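Long-range contacts in Methylcobalamin\: coenzyme M methyltransferase (Methanosarcina mazei, PDB 4AY7), which catalyses the transfer of a methyl group from a methylated corrinoid to coenzyme M, a zinc-dependent step of methanogenesis: residues 212-217 / 245-250; 222-227 / 252-257; 169-174 / 217-222; 230-235 / 261-266. All blocks are in the same frame, centred on the assembly; numbering follows the deposited sequence. Where two conformers were deposited one is given.

Overall arrangement
All four contacts surround helix 221-238 and its neighbours in one part of the TIM barrel. Interaction 1 joins the loop after strand 206-210 to the end of strand 242-246 and the turn after it, and carries two zinc ligands; it is polar toward the surface and apolar inside. Interactions 2, 3 and 4 use helix 221-238 or the turn leading into it: interaction 3 sets that turn on helix 167-176, interaction 2 pairs the helix with 252-259, and interaction 4 packs it on the turn before strand 265-267. Interaction 4 is buried and largely apolar, interaction 3 a partly exposed sulfur contact, interaction 2 apolar inside with a charged rim. F224 links interactions 1, 2 and 4.

Interaction 1. Residues 212-217 / 245-250; sequences PVASPD and LHICGN. With ZN (zinc ion), chain C.
S215 and C248 join the loop after strand 206-210 to the zinc-binding turn that follows strand 242-246. Followed outward, S215 CB lies 3.2 Å from C248 O, with I247 CG2 also beside it, and the tip, OG, donates a hydrogen bond of 3.0 Å to C248 O, coming in tilted 22° from the carbonyl plane. With OG anti to the backbone N (chi1 178°), the same hydroxyl also accepts from D217 N at 3.1 Å, closing an ST turn. Beyond that turn, D217 crosses N250 with carboxylate and amide planes 84° apart: N250 ND2 gives a 2.7 Å bond to D217 OD1, on its syn lone pair and in the amide plane. A weak bond of 3.5 Å runs from N250 N to D217 OD2. G249 lies between these groups, where a side chain would collide with both D217 OD2 and S215 OG. On the inner side, A214 CB meets I247 CD1 at 3.8 Å. Next to the zinc ion, P212 CB packs 3.8 Å from C248 SG. That sulfur is 2.4 Å from the metal, which H246 NE2 and C325 SG also bind. The S215 hydroxyl, gripped as donor and acceptor, and the D217 carboxylate thus tie this loop to zinc ligand C248 and to N250 just beyond it, with P212 packed on the ligand sulfur and A214 on the residue before it.

Interaction 2. Residues 222-227 / 252-257; sequences DSFRQF and NPILSD
Two successive outer helices of the TIM barrel, 221-238 and 252-259, pack side by side here through F224 and R225 against I254 and D257. Their short segments run nearly parallel, 22° apart, with axes 10.2 Å from each other. F224 reaches across with CG anti to its backbone N (chi1 -177°). I254 CD1 sits over one face of its ring, offset toward the rim and 3.7 Å from F224 CD2, in a CH-pi contact. D257 CB approaches the same ring, 3.7 Å from F224 CE1, as the two side chains slide past each other in opposite directions. Nearer the surface, R225 bends at chi3 and crosses D257 obliquely: its CD lies 3.4 Å from D257 OD1, and NH1 donates in a salt bridge to D257 OD2 at 2.7 Å. The acceptor is in the guanidinium plane, while NH1 meets the carboxylate on the syn side, 31° out of its plane. NH1 also makes a weak 3.4 Å bond to P253 O. The other terminal nitrogen, R225 NH2, bridges back to D222 OD1 at 3.2 Å, one turn earlier in its own helix. D222, R225 and D257 thus form a salt-bridge network, which would probably offset the arginine's charge and fix the rotation of the guanidinium. The helices are joined by an apolar contact of F224 and I254 on the inner side and a salt bridge at the exposed rim.

Interaction 3. Residues 169-174 / 217-222; sequences SFMKWS and DLMSPD
The F170 ring presents its edge to M219: the sulfur lies near the ring plane, 3.7 Å from F170 CE2, in a Met-aromatic contact. M219 SD is 4.9 Å from the ring centroid and 75° off the ring normal, and the two side chains cross at about a right angle. Around the ring also lie A161, S162 and V165 of helix 157-165, L181 and L185 of helix 178-202, and V213, whose CG1 packs on F170 CE2. M219 reaches the phenylalanine through a folded chain: CG starts beside its backbone N, chi2 of -72° turns SD toward F170, and chi3 of -58° swings CE toward S174. There M219 CE meets S174 CB at 4.0 Å, and the same methyl is 4.1 Å from F170 CE2. M171, modelled in two conformers, borders the thioether more loosely on the exposed side, its CG 4.4 Å from M219 SD. Just past M219, S220 is the N-cap of helix 221-238, its OG bonded to S223 N. An alanine at M219 would probably leave the F170 edge without its sulfur and S174 CB without the methyl, opening a gap between helix 167-176 and this turn. The link between the two is made by dispersion and a polarisable sulfur, without a hydrogen bond or salt bridge between the two segments, so the fit depends on how the methionine folds.

Interaction 4. Residues 230-235 / 261-266; sequences SRLQKF and CGFEGL
F235 and F263 cross at about a right angle, their rings touching where F235 CD1 comes 3.8 Å from F263 CE2. F235 leaves helix 221-238 with CG anti to its backbone N (chi1 -180°), which directs the ring toward F263 on the turn before strand 265-267. The L232 carbonyl oxygen approaches the F263 ring obliquely, 3.6 Å from CE1. Around the rim of F263, near its plane, lie L232 CB, 4.0 Å from F263 CE1, and C261 CB. L232 CB also meets C261 SG at 4.0 Å, so the leucine is shared by cysteine and ring. F263 further touches L245 and I209 of the barrel strands, which places it between helix and sheet. An alanine in place of F263 would probably open a gap beside F235 CD1 and L232 CB and lose the ring's packing between helix and sheet. Farther out, Q233 CA makes a CA-H...O contact of 3.3 Å with C261 O, the angle at the hydrogen being 161°. A water donates to Q233 O at 2.8 Å and, weakly, to C261 O, while Q233 NE2 bonds to D260 O. Aromatic and aliphatic surface thus carries the buried side of this joint between helix and turn, with one CA-H...O contact and a bridging water at its rim.

Interaction 1. Residues 212-217 / 245-250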
loop_
_atom_site.group_PDB
_atom_site.type_symbol
_atom_site.label_atom_id
_atom_site.label_comp_id
_atom_site.label_asym_id
_atom_site.label_seq_id
_atom_site.Cartn_x
_atom_site.Cartn_y
_atom_site.Cartn_z
ATOM N N PRO A 212 -5.398 6.245 -3.457
ATOM C CA PRO A 212 -6.112 7.378 -2.880
ATOM C C PRO A 212 -7.127 8.077 -3.783
ATOM O O PRO A 212 -8.070 8.625 -3.268
ATOM C CB PRO A 212 -4.987 8.318 -2.494
ATOM C CG PRO A 212 -3.853 7.950 -3.393
ATOM C CD PRO A 212 -3.964 6.441 -3.335
ATOM N N VAL A 213 -6.912 8.134 -5.100
ATOM C CA VAL A 213 -7.880 8.760 -6.021
ATOM C C VAL A 213 -9.279 8.062 -5.953
ATOM O O VAL A 213 -10.284 8.675 -6.263
ATOM C CB VAL A 213 -7.266 8.902 -7.465
ATOM C CG1 VAL A 213 -8.235 9.570 -8.457
ATOM C CG2 VAL A 213 -6.013 9.801 -7.401
ATOM N N ALA A 214 -9.317 6.800 -5.598
ATOM C CA ALA A 214 -10.592 6.075 -5.517
ATOM C C ALA A 214 -11.414 6.458 -4.268
ATOM O O ALA A 214 -12.575 6.041 -4.132
ATOM C CB ALA A 214 -10.314 4.567 -5.598
ATOM N N SER A 215 -10.832 7.250 -3.380
ATOM C CA SER A 215 -11.482 7.721 -2.163
ATOM C C SER A 215 -12.712 8.563 -2.444
ATOM O O SER A 215 -12.727 9.326 -3.379
ATOM C CB SER A 215 -10.491 8.506 -1.329
ATOM O OG SER A 215 -11.093 9.034 -0.152
ATOM N N PRO A 216 -13.797 8.371 -1.668
ATOM C CA PRO A 216 -14.936 9.260 -1.754
ATOM C C PRO A 216 -14.521 10.709 -1.517
ATOM O O PRO A 216 -15.265 11.619 -1.845
ATOM C CB PRO A 216 -15.845 8.753 -0.601
ATOM C CG PRO A 216 -15.513 7.297 -0.549
ATOM C CD PRO A 216 -14.004 7.342 -0.637
ATOM N N ASP A 217 -13.360 10.955 -0.914
ATOM C CA ASP A 217 -12.922 12.321 -0.765
ATOM C C ASP A 217 -12.621 12.956 -2.127
ATOM O O ASP A 217 -12.664 14.177 -2.215
ATOM C CB ASP A 217 -11.672 12.425 0.095
ATOM C CG ASP A 217 -11.914 12.012 1.539
ATOM O OD1 ASP A 217 -12.974 12.375 2.066
ATOM O OD2 ASP A 217 -11.051 11.332 2.153
ATOM N N LEU A 245 -5.905 -3.958 -0.630
ATOM C CA LEU A 245 -6.325 -2.683 -1.167
ATOM C C LEU A 245 -6.391 -1.671 -0.022
ATOM O O LEU A 245 -7.127 -1.861 0.946
ATOM C CB LEU A 245 -7.693 -2.809 -1.811
ATOM C CG LEU A 245 -8.382 -1.541 -2.180
ATOM C CD1 LEU A 245 -7.558 -0.934 -3.334
ATOM C CD2 LEU A 245 -9.770 -1.830 -2.702
ATOM N N HIS A 246 -5.653 -0.586 -0.189
ATOM C CA HIS A 246 -5.671 0.501 0.765
ATOM C C HIS A 246 -6.256 1.738 0.138
ATOM O O HIS A 246 -5.678 2.229 -0.874
ATOM C CB HIS A 246 -4.283 0.740 1.277
ATOM C CG HIS A 246 -4.203 1.970 2.142
ATOM N ND1 HIS A 246 -4.445 1.943 3.438
ATOM C CD2 HIS A 246 -3.974 3.304 1.824
ATOM C CE1 HIS A 246 -4.439 3.183 3.951
ATOM N NE2 HIS A 246 -4.085 4.009 2.993
ATOM N N ILE A 247 -7.337 2.285 0.675
ATOM C CA ILE A 247 -7.915 3.519 0.102
ATOM C C ILE A 247 -8.045 4.456 1.268
ATOM O O ILE A 247 -8.684 4.122 2.279
ATOM C CB ILE A 247 -9.274 3.344 -0.613
ATOM C CG1 ILE A 247 -9.132 2.480 -1.878
ATOM C CG2 ILE A 247 -9.909 4.694 -1.034
ATOM C CD1 ILE A 247 -10.478 2.246 -2.619
ATOM N N CYS A 248 -7.325 5.575 1.175
ATOM C CA CYS A 248 -7.205 6.502 2.291
ATOM C C CYS A 248 -8.559 7.185 2.416
ATOM O O CYS A 248 -9.295 7.304 1.440
ATOM C CB CYS A 248 -6.221 7.667 1.964
ATOM S SG CYS A 248 -4.687 7.215 1.154
ATOM N N GLY A 249 -8.810 7.764 3.565
ATOM C CA GLY A 249 -9.921 8.701 3.673
ATOM C C GLY A 249 -11.176 8.059 4.262
ATOM O O GLY A 249 -11.134 6.936 4.748
ATOM N N ASN A 250 -12.274 8.821 4.208
ATOM C CA ASN A 250 -13.608 8.405 4.720
ATOM C C ASN A 250 -14.239 7.437 3.686
ATOM O O ASN A 250 -15.082 7.837 2.903
ATOM C CB ASN A 250 -14.473 9.681 4.879
ATOM C CG ASN A 250 -13.698 10.836 5.537
ATOM O OD1 ASN A 250 -13.515 10.840 6.748
ATOM N ND2 ASN A 250 -13.197 11.786 4.737
HETATM ZN ZN ZN C . -4.206 6.220 3.293
#

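Interaction 2. Residues 222-227 / 252-257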
loop_
_atom_site.group_PDB
_atom_site.type_symbol
_atom_site.label_atom_id
_atom_site.label_comp_id
_atom_site.label_asym_id
_atom_site.label_seq_id
_atom_site.Cartn_x
_atom_site.Cartn_y
_atom_site.Cartn_z
ATOM N N ASP A 222 -20.810 6.673 -6.308
ATOM C CA ASP A 222 -21.454 6.258 -7.534
ATOM C C ASP A 222 -20.429 6.011 -8.660
ATOM O O ASP A 222 -20.615 5.022 -9.427
ATOM C CB ASP A 222 -22.437 7.320 -8.033
ATOM C CG ASP A 222 -23.780 7.220 -7.343
ATOM O OD1 ASP A 222 -23.999 6.290 -6.540
ATOM O OD2 ASP A 222 -24.658 8.044 -7.672
ATOM N N SER A 223 -19.389 6.862 -8.765
ATOM C CA SER A 223 -18.334 6.657 -9.744
ATOM C C SER A 223 -17.448 5.485 -9.448
ATOM O O SER A 223 -16.954 4.794 -10.397
ATOM C CB SER A 223 -17.462 7.890 -9.879
ATOM O OG SER A 223 -18.211 8.808 -10.647
ATOM N N PHE A 224 -17.235 5.227 -8.136
ATOM C CA PHE A 224 -16.507 4.044 -7.760
ATOM C C PHE A 224 -17.230 2.798 -8.309
ATOM O O PHE A 224 -16.594 1.876 -8.847
ATOM C CB PHE A 224 -16.381 3.964 -6.230
ATOM C CG PHE A 224 -15.577 2.808 -5.768
ATOM C CD1 PHE A 224 -16.187 1.564 -5.564
ATOM C CD2 PHE A 224 -14.177 2.946 -5.524
ATOM C CE1 PHE A 224 -15.413 0.501 -5.174
ATOM C CE2 PHE A 224 -13.408 1.870 -5.158
ATOM C CZ PHE A 224 -14.041 0.649 -4.910
ATOM N N ARG A 225 -18.537 2.722 -8.057
ATOM C CA ARG A 225 -19.315 1.537 -8.477
ATOM C C ARG A 225 -19.466 1.453 -9.968
ATOM O O ARG A 225 -19.383 0.379 -10.529
ATOM C CB ARG A 225 -20.677 1.470 -7.803
ATOM C CG ARG A 225 -20.535 1.140 -6.325
ATOM C CD ARG A 225 -21.863 1.179 -5.646
ATOM N NE ARG A 225 -22.429 2.515 -5.429
ATOM C CZ ARG A 225 -22.276 3.228 -4.325
ATOM N NH1 ARG A 225 -21.525 2.805 -3.311
ATOM N NH2 ARG A 225 -22.900 4.374 -4.245
ATOM N N GLN A 226 -19.604 2.581 -10.636
ATOM C CA GLN A 226 -19.833 2.555 -12.068
ATOM C C GLN A 226 -18.553 2.224 -12.881
ATOM O O GLN A 226 -18.626 1.450 -13.891
ATOM C CB GLN A 226 -20.356 3.890 -12.566
ATOM C CG GLN A 226 -20.550 3.726 -14.040
ATOM C CD GLN A 226 -21.457 4.752 -14.650
ATOM O OE1 GLN A 226 -21.797 5.770 -14.015
ATOM N NE2 GLN A 226 -21.775 4.547 -15.921
ATOM N N PHE A 227 -17.416 2.824 -12.467
ATOM C CA PHE A 227 -16.147 2.738 -13.241
ATOM C C PHE A 227 -14.923 2.104 -12.595
ATOM O O PHE A 227 -14.102 1.482 -13.292
ATOM C CB PHE A 227 -15.671 4.120 -13.702
ATOM C CG PHE A 227 -16.712 4.923 -14.433
ATOM C CD1 PHE A 227 -17.092 4.582 -15.697
ATOM C CD2 PHE A 227 -17.286 6.043 -13.831
ATOM C CE1 PHE A 227 -18.053 5.335 -16.348
ATOM C CE2 PHE A 227 -18.264 6.778 -14.460
ATOM C CZ PHE A 227 -18.638 6.437 -15.715
ATOM N N ASN A 252 -16.173 4.795 4.283
ATOM C CA ASN A 252 -17.387 4.033 4.617
ATOM C C ASN A 252 -18.433 3.923 3.487
ATOM O O ASN A 252 -19.083 2.869 3.352
ATOM C CB ASN A 252 -18.062 4.528 5.876
ATOM C CG ASN A 252 -17.338 4.062 7.127
ATOM O OD1 ASN A 252 -16.735 3.008 7.132
ATOM N ND2 ASN A 252 -17.276 4.908 8.112
ATOM N N PRO A 253 -18.578 4.981 2.653
ATOM C CA PRO A 253 -19.651 4.899 1.618
ATOM C C PRO A 253 -19.349 3.929 0.480
ATOM O O PRO A 253 -20.257 3.555 -0.249
ATOM C CB PRO A 253 -19.791 6.323 1.125
ATOM C CG PRO A 253 -19.143 7.189 2.193
ATOM C CD PRO A 253 -18.107 6.365 2.881
ATOM N N ILE A 254 -18.143 3.379 0.475
ATOM C CA ILE A 254 -17.728 2.382 -0.467
ATOM C C ILE A 254 -17.071 1.176 0.126
ATOM O O ILE A 254 -16.674 0.289 -0.618
ATOM C CB ILE A 254 -16.685 2.973 -1.519
ATOM C CG1 ILE A 254 -15.347 3.442 -0.879
ATOM C CG2 ILE A 254 -17.346 4.049 -2.397
ATOM C CD1 ILE A 254 -14.233 3.702 -1.904
ATOM N N LEU A 255 -16.957 1.126 1.458
ATOM C CA LEU A 255 -16.346 -0.007 2.140
ATOM C C LEU A 255 -16.926 -1.337 1.701
ATOM O O LEU A 255 -16.177 -2.258 1.436
ATOM C CB LEU A 255 -16.448 0.168 3.659
ATOM C CG LEU A 255 -15.598 -0.783 4.477
ATOM C CD1 LEU A 255 -14.127 -0.731 4.009
ATOM C CD2 LEU A 255 -15.727 -0.419 5.971
ATOM N N SER A 256 -18.251 -1.451 1.648
ATOM C CA SER A 256 -18.897 -2.712 1.227
ATOM C C SER A 256 -18.575 -3.064 -0.251
ATOM O O SER A 256 -18.279 -4.195 -0.560
ATOM C CB SER A 256 -20.430 -2.666 1.478
ATOM O OG SER A 256 -21.004 -3.918 1.210
ATOM N N ASP A 257 -18.429 -2.045 -1.084
ATOM C CA ASP A 257 -18.034 -2.199 -2.506
ATOM C C ASP A 257 -16.572 -2.601 -2.597
ATOM O O ASP A 257 -16.252 -3.456 -3.399
ATOM C CB ASP A 257 -18.293 -0.925 -3.273
ATOM C CG ASP A 257 -19.738 -0.512 -3.250
ATOM O OD1 ASP A 257 -20.521 -1.300 -3.779
ATOM O OD2 ASP A 257 -20.088 0.584 -2.708
HETATM O O HOH W 1 -22.284 4.668 -1.237
#

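Interaction 3. Residues 169-174 / 217-222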
loop_
_atom_site.group_PDB
_atom_site.type_symbol
_atom_site.label_atom_id
_atom_site.label_comp_id
_atom_site.label_asym_id
_atom_site.label_seq_id
_atom_site.Cartn_x
_atom_site.Cartn_y
_atom_site.Cartn_z
ATOM N N SER A 169 -8.133 16.489 -15.389
ATOM C CA SER A 169 -8.711 15.878 -16.589
ATOM C C SER A 169 -9.505 14.643 -16.191
ATOM O O SER A 169 -10.577 14.365 -16.687
ATOM C CB SER A 169 -7.642 15.488 -17.581
ATOM O OG SER A 169 -6.893 16.637 -17.951
ATOM N N PHE A 170 -8.963 13.881 -15.276
ATOM C CA PHE A 170 -9.632 12.630 -14.817
ATOM C C PHE A 170 -11.021 12.932 -14.243
ATOM O O PHE A 170 -12.012 12.323 -14.660
ATOM C CB PHE A 170 -8.711 11.918 -13.831
ATOM C CG PHE A 170 -9.149 10.554 -13.434
ATOM C CD1 PHE A 170 -8.806 9.450 -14.204
ATOM C CD2 PHE A 170 -9.844 10.361 -12.289
ATOM C CE1 PHE A 170 -9.183 8.202 -13.850
ATOM C CE2 PHE A 170 -10.251 9.090 -11.925
ATOM C CZ PHE A 170 -9.884 8.006 -12.691
ATOM N N MET A 171 -11.135 13.934 -13.381
ATOM C CA MET A 171 -12.428 14.293 -12.821
ATOM C C MET A 171 -13.382 14.817 -13.889
ATOM O O MET A 171 -14.544 14.395 -13.962
ATOM C CB MET A 171 -12.256 15.295 -11.677
ATOM C CG MET A 171 -11.748 14.633 -10.394
ATOM S SD MET A 171 -11.545 15.739 -8.949
ATOM C CE MET A 171 -13.058 16.747 -9.032
ATOM N N LYS A 172 -12.887 15.687 -14.758
ATOM C CA LYS A 172 -13.708 16.276 -15.819
ATOM C C LYS A 172 -14.199 15.208 -16.783
ATOM O O LYS A 172 -15.347 15.218 -17.168
ATOM C CB LYS A 172 -12.891 17.367 -16.545
ATOM C CG LYS A 172 -13.618 18.256 -17.552
ATOM C CD LYS A 172 -12.664 19.388 -18.058
ATOM C CE LYS A 172 -13.356 20.644 -18.633
ATOM N NZ LYS A 172 -13.296 20.876 -20.135
ATOM N N TRP A 173 -13.344 14.259 -17.153
ATOM C CA TRP A 173 -13.757 13.183 -18.044
ATOM C C TRP A 173 -14.736 12.207 -17.428
ATOM O O TRP A 173 -15.535 11.576 -18.150
ATOM C CB TRP A 173 -12.559 12.428 -18.538
ATOM C CG TRP A 173 -11.606 13.316 -19.302
ATOM C CD1 TRP A 173 -11.780 14.627 -19.691
ATOM C CD2 TRP A 173 -10.305 12.948 -19.786
ATOM N NE1 TRP A 173 -10.658 15.084 -20.333
ATOM C CE2 TRP A 173 -9.752 14.112 -20.424
ATOM C CE3 TRP A 173 -9.568 11.797 -19.739
ATOM C CZ2 TRP A 173 -8.512 14.113 -20.993
ATOM C CZ3 TRP A 173 -8.307 11.805 -20.296
ATOM C CH2 TRP A 173 -7.803 12.925 -20.938
ATOM N N SER A 174 -14.640 12.041 -16.119
ATOM C CA SER A 174 -15.566 11.164 -15.396
ATOM C C SER A 174 -17.037 11.560 -15.596
ATOM O O SER A 174 -17.923 10.673 -15.613
ATOM C CB SER A 174 -15.234 11.106 -13.906
ATOM O OG SER A 174 -15.662 12.246 -13.191
ATOM N N ASP A 217 -13.360 10.955 -0.914
ATOM C CA ASP A 217 -12.922 12.321 -0.765
ATOM C C ASP A 217 -12.621 12.956 -2.127
ATOM O O ASP A 217 -12.664 14.177 -2.215
ATOM C CB ASP A 217 -11.672 12.425 0.095
ATOM C CG ASP A 217 -11.914 12.012 1.539
ATOM O OD1 ASP A 217 -12.974 12.375 2.066
ATOM O OD2 ASP A 217 -11.051 11.332 2.153
ATOM N N LEU A 218 -12.309 12.145 -3.155
ATOM C CA LEU A 218 -11.892 12.631 -4.504
ATOM C C LEU A 218 -12.885 12.191 -5.602
ATOM O O LEU A 218 -13.159 12.982 -6.488
ATOM C CB LEU A 218 -10.485 12.134 -4.847
ATOM C CG LEU A 218 -9.375 12.717 -3.935
ATOM C CD1 LEU A 218 -8.026 11.981 -3.896
ATOM C CD2 LEU A 218 -9.199 14.172 -4.297
ATOM N N MET A 219 -13.368 10.939 -5.571
ATOM C CA MET A 219 -14.348 10.434 -6.576
ATOM C C MET A 219 -15.636 9.987 -5.866
ATOM O O MET A 219 -15.555 9.311 -4.851
ATOM C CB MET A 219 -13.756 9.231 -7.342
ATOM C CG MET A 219 -12.554 9.546 -8.201
ATOM S SD MET A 219 -12.928 10.487 -9.710
ATOM C CE MET A 219 -14.111 9.375 -10.522
ATOM N N SER A 220 -16.794 10.338 -6.416
ATOM C CA SER A 220 -18.056 9.923 -5.908
ATOM C C SER A 220 -18.150 8.400 -5.779
ATOM O O SER A 220 -17.689 7.680 -6.684
ATOM C CB SER A 220 -19.196 10.375 -6.827
ATOM O OG SER A 220 -19.248 9.618 -8.036
ATOM N N PRO A 221 -18.837 7.923 -4.734
ATOM C CA PRO A 221 -19.141 6.514 -4.564
ATOM C C PRO A 221 -19.868 5.920 -5.759
ATOM O O PRO A 221 -19.584 4.792 -6.180
ATOM C CB PRO A 221 -20.027 6.484 -3.298
ATOM C CG PRO A 221 -19.563 7.735 -2.528
ATOM C CD PRO A 221 -19.233 8.741 -3.573
ATOM N N ASP A 222 -20.810 6.673 -6.308
ATOM C CA ASP A 222 -21.454 6.258 -7.534
ATOM C C ASP A 222 -20.429 6.011 -8.660
ATOM O O ASP A 222 -20.615 5.022 -9.427
ATOM C CB ASP A 222 -22.437 7.320 -8.033
ATOM C CG ASP A 222 -23.780 7.220 -7.343
ATOM O OD1 ASP A 222 -23.999 6.290 -6.540
ATOM O OD2 ASP A 222 -24.658 8.044 -7.672
#

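Interaction 4. Residues 230-235 / 261-266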
loop_
_atom_site.group_PDB
_atom_site.type_symbol
_atom_site.label_atom_id
_atom_site.label_comp_id
_atom_site.label_asym_id
_atom_site.label_seq_id
_atom_site.Cartn_x
_atom_site.Cartn_y
_atom_site.Cartn_z
ATOM N N SER A 230 -14.739 -2.295 -11.252
ATOM C CA SER A 230 -14.384 -3.312 -12.253
ATOM C C SER A 230 -12.910 -3.412 -12.552
ATOM O O SER A 230 -12.403 -4.546 -12.753
ATOM C CB SER A 230 -15.198 -3.191 -13.576
ATOM O OG SER A 230 -14.872 -1.956 -14.191
ATOM N N ARG A 231 -12.192 -2.272 -12.513
ATOM C CA ARG A 231 -10.791 -2.339 -12.720
ATOM C C ARG A 231 -10.073 -2.915 -11.541
ATOM O O ARG A 231 -9.130 -3.691 -11.699
ATOM C CB ARG A 231 -10.190 -0.959 -13.149
ATOM C CG ARG A 231 -10.484 -0.561 -14.597
ATOM C CD ARG A 231 -11.872 0.064 -14.823
ATOM N NE ARG A 231 -12.152 0.208 -16.250
ATOM C CZ ARG A 231 -13.279 0.645 -16.781
ATOM N NH1 ARG A 231 -14.318 0.986 -16.050
ATOM N NH2 ARG A 231 -13.396 0.629 -18.119
ATOM N N LEU A 232 -10.463 -2.500 -10.345
ATOM C CA LEU A 232 -9.863 -3.100 -9.097
ATOM C C LEU A 232 -10.098 -4.619 -9.027
ATOM O O LEU A 232 -9.144 -5.363 -8.757
ATOM C CB LEU A 232 -10.434 -2.402 -7.880
ATOM C CG LEU A 232 -9.996 -0.949 -7.744
ATOM C CD1 LEU A 232 -10.846 -0.151 -6.722
ATOM C CD2 LEU A 232 -8.507 -0.854 -7.359
ATOM N N GLN A 233 -11.325 -5.075 -9.375
ATOM C CA GLN A 233 -11.615 -6.508 -9.574
ATOM C C GLN A 233 -10.693 -7.183 -10.580
ATOM O O GLN A 233 -10.186 -8.286 -10.310
ATOM C CB GLN A 233 -13.050 -6.716 -10.026
ATOM C CG GLN A 233 -14.001 -6.500 -8.877
ATOM C CD GLN A 233 -15.479 -6.466 -9.280
ATOM O OE1 GLN A 233 -15.829 -6.038 -10.372
ATOM N NE2 GLN A 233 -16.340 -6.865 -8.374
ATOM N N LYS A 234 -10.413 -6.503 -11.694
ATOM C CA LYS A 234 -9.545 -7.093 -12.711
ATOM C C LYS A 234 -8.132 -7.196 -12.199
ATOM O O LYS A 234 -7.420 -8.192 -12.461
ATOM C CB LYS A 234 -9.576 -6.297 -13.981
ATOM C CG LYS A 234 -8.803 -6.923 -15.122
ATOM C CD LYS A 234 -8.850 -5.964 -16.303
ATOM C CE LYS A 234 -8.245 -6.567 -17.568
ATOM N NZ LYS A 234 -8.798 -7.949 -17.755
ATOM N N PHE A 235 -7.679 -6.147 -11.483
ATOM C CA PHE A 235 -6.357 -6.233 -10.883
ATOM C C PHE A 235 -6.205 -7.423 -9.941
ATOM O O PHE A 235 -5.241 -8.222 -10.051
ATOM C CB PHE A 235 -6.088 -4.936 -10.097
ATOM C CG PHE A 235 -4.748 -4.900 -9.440
ATOM C CD1 PHE A 235 -4.579 -5.370 -8.177
ATOM C CD2 PHE A 235 -3.641 -4.346 -10.125
ATOM C CE1 PHE A 235 -3.341 -5.315 -7.544
ATOM C CE2 PHE A 235 -2.397 -4.313 -9.527
ATOM C CZ PHE A 235 -2.248 -4.822 -8.221
ATOM N N CYS A 261 -14.227 -6.425 -4.278
ATOM C CA CYS A 261 -13.263 -6.229 -5.391
ATOM C C CYS A 261 -12.292 -7.392 -5.535
ATOM O O CYS A 261 -11.469 -7.381 -6.440
ATOM C CB CYS A 261 -12.500 -4.945 -5.291
ATOM S SG CYS A 261 -13.459 -3.417 -5.458
ATOM N N GLY A 262 -12.364 -8.369 -4.635
ATOM C CA GLY A 262 -11.509 -9.536 -4.778
ATOM C C GLY A 262 -10.145 -9.527 -4.147
ATOM O O GLY A 262 -9.374 -10.460 -4.335
ATOM N N PHE A 263 -9.883 -8.524 -3.332
ATOM C CA PHE A 263 -8.657 -8.472 -2.553
ATOM C C PHE A 263 -8.828 -9.269 -1.290
ATOM O O PHE A 263 -9.878 -9.194 -0.690
ATOM C CB PHE A 263 -8.363 -7.016 -2.183
ATOM C CG PHE A 263 -7.981 -6.177 -3.365
ATOM C CD1 PHE A 263 -8.991 -5.612 -4.155
ATOM C CD2 PHE A 263 -6.640 -5.904 -3.660
ATOM C CE1 PHE A 263 -8.670 -4.835 -5.269
ATOM C CE2 PHE A 263 -6.316 -5.128 -4.755
ATOM C CZ PHE A 263 -7.327 -4.593 -5.574
ATOM N N GLU A 264 -7.814 -10.010 -0.887
ATOM C CA GLU A 264 -7.870 -10.680 0.403
ATOM C C GLU A 264 -8.102 -9.720 1.544
ATOM O O GLU A 264 -8.878 -10.020 2.447
ATOM C CB GLU A 264 -6.594 -11.438 0.667
ATOM C CG GLU A 264 -6.567 -12.780 -0.014
ATOM C CD GLU A 264 -6.280 -12.786 -1.463
ATOM O OE1 GLU A 264 -5.943 -11.711 -1.985
ATOM O OE2 GLU A 264 -6.431 -13.901 -2.089
ATOM N N GLY A 265 -7.309 -8.691 1.585
ATOM C CA GLY A 265 -7.384 -7.730 2.661
ATOM C C GLY A 265 -7.725 -6.348 2.197
ATOM O O GLY A 265 -7.342 -5.907 1.064
ATOM N N LEU A 266 -8.402 -5.649 3.092
ATOM C CA LEU A 266 -8.608 -4.250 3.016
ATOM C C LEU A 266 -7.902 -3.462 4.140
ATOM O O LEU A 266 -8.010 -3.737 5.308
ATOM C CB LEU A 266 -10.096 -3.907 2.995
ATOM C CG LEU A 266 -10.926 -4.597 1.966
ATOM C CD1 LEU A 266 -12.363 -4.188 2.204
ATOM C CD2 LEU A 266 -10.486 -4.223 0.553
HETATM O O HOH W 2 -11.186 -10.133 -8.458
#